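Local coordinates for penicillin-binding protein activator LpoA (Escherichia coli, PDB 6DR3) that is an outer-membrane lipoprotein essential for the function of the peptidoglycan synthase PBP1a, stimulates its transpeptidase activity in vitro, and is represented here by its helical amino-terminal domain, at residues D100-Q103 against N104-A107. Numbering follows the deposited sequence.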
# COMPACT_ATOMS: atom_id res chain seq x y z
N ASP A 100 16.00 -0.70 -1.58
CA ASP A 100 16.64 0.28 -2.45
C ASP A 100 15.70 1.40 -2.88
O ASP A 100 16.07 2.18 -3.77
CB ASP A 100 17.21 -0.42 -3.69
CG ASP A 100 18.15 -1.56 -3.33
OD1 ASP A 100 18.35 -1.80 -2.12
OD2 ASP A 100 18.68 -2.21 -4.26
N LEU A 101 14.52 1.51 -2.28
CA LEU A 101 13.54 2.51 -2.66
C LEU A 101 13.31 3.49 -1.51
O LEU A 101 13.55 3.17 -0.34
CB LEU A 101 12.21 1.86 -3.04
CG LEU A 101 12.28 0.68 -4.02
CD1 LEU A 101 10.89 0.10 -4.26
CD2 LEU A 101 12.93 1.08 -5.33
N GLU A 102 12.85 4.68 -1.85
CA GLU A 102 12.47 5.66 -0.85
C GLU A 102 11.10 5.32 -0.28
O GLU A 102 10.37 4.48 -0.82
CB GLU A 102 12.47 7.07 -1.44
CG GLU A 102 13.82 7.49 -2.03
CD GLU A 102 13.85 8.96 -2.41
OE1 GLU A 102 13.23 9.78 -1.71
OE2 GLU A 102 14.50 9.29 -3.43
N GLN A 103 10.74 5.98 0.82
CA GLN A 103 9.52 5.64 1.54
C GLN A 103 8.30 5.69 0.62
O GLN A 103 7.54 4.72 0.52
CB GLN A 103 9.32 6.57 2.74
CG GLN A 103 8.04 6.27 3.52
CD GLN A 103 7.96 7.01 4.83
OE1 GLN A 103 8.04 6.41 5.91
NE2 GLN A 103 7.78 8.32 4.77
N ASN A 104 8.09 6.83 -0.06
CA ASN A 104 6.98 6.94 -0.99
C ASN A 104 6.99 5.79 -1.99
O ASN A 104 5.94 5.22 -2.31
CB ASN A 104 7.03 8.28 -1.73
CG ASN A 104 6.14 8.30 -2.96
OD1 ASN A 104 6.62 8.20 -4.09
ND2 ASN A 104 4.83 8.43 -2.74
N GLN A 105 8.18 5.44 -2.50
CA GLN A 105 8.28 4.33 -3.44
C GLN A 105 7.99 3.00 -2.76
O GLN A 105 7.31 2.13 -3.33
CB GLN A 105 9.67 4.31 -4.08
CG GLN A 105 9.89 5.39 -5.12
CD GLN A 105 11.27 5.31 -5.76
OE1 GLN A 105 12.25 4.96 -5.11
NE2 GLN A 105 11.34 5.63 -7.04
N GLN A 106 8.48 2.82 -1.53
CA GLN A 106 8.17 1.60 -0.79
C GLN A 106 6.67 1.46 -0.55
O GLN A 106 6.11 0.37 -0.68
CB GLN A 106 8.92 1.59 0.54
CG GLN A 106 10.43 1.45 0.40
CD GLN A 106 11.15 1.50 1.72
OE1 GLN A 106 10.55 1.29 2.78
NE2 GLN A 106 12.45 1.77 1.68
N ALA A 107 6.01 2.56 -0.20
CA ALA A 107 4.56 2.51 -0.00
C ALA A 107 3.86 2.09 -1.28
O ALA A 107 2.89 1.31 -1.24
CB ALA A 107 4.04 3.87 0.46
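L101 and E102 meet Q105 and Q106 in a local contact at the start of helix 103-117, on the surface of the LpoA amino-terminal domain, with E102 at the N-cap position. It illustrates how side chains of a first turn can reach back to the peptide group just before a helix. Between them, the carboxamides of Q105 and Q106 engage the N-H and C=O of the L101–E102 peptide. NE2 of Q106 donates to O of L101 over 2.7 Å, coming from above the carbonyl plane, about 39° out of it. Weak, though nearly straight at 166°, is the bond from N of E102 to OE1 of Q105 at 3.3 Å. Both glutamines set CG beside their own backbone N and run extended beyond it, which carries each amide back toward the incoming chain. L101 adds an apolar touch: its CB rests on CB of Q105 at 3.7 Å, the two side chains crossing at about a right angle. Regular helical bonding starts directly, N of Q106 to O of E102 (2.6 Å) and N of A107 to O of Q103 (2.7 Å). Beyond this turn, NE2 of Q105 bonds E71 of helix 66-82, L101 packs on I96 in the preceding loop, and Q103, Q106 and A107 touch L135 in the loop between helices 123-132 and 138-153, placing the helix start against helix 66-82 and these loops in the TPR-like domain.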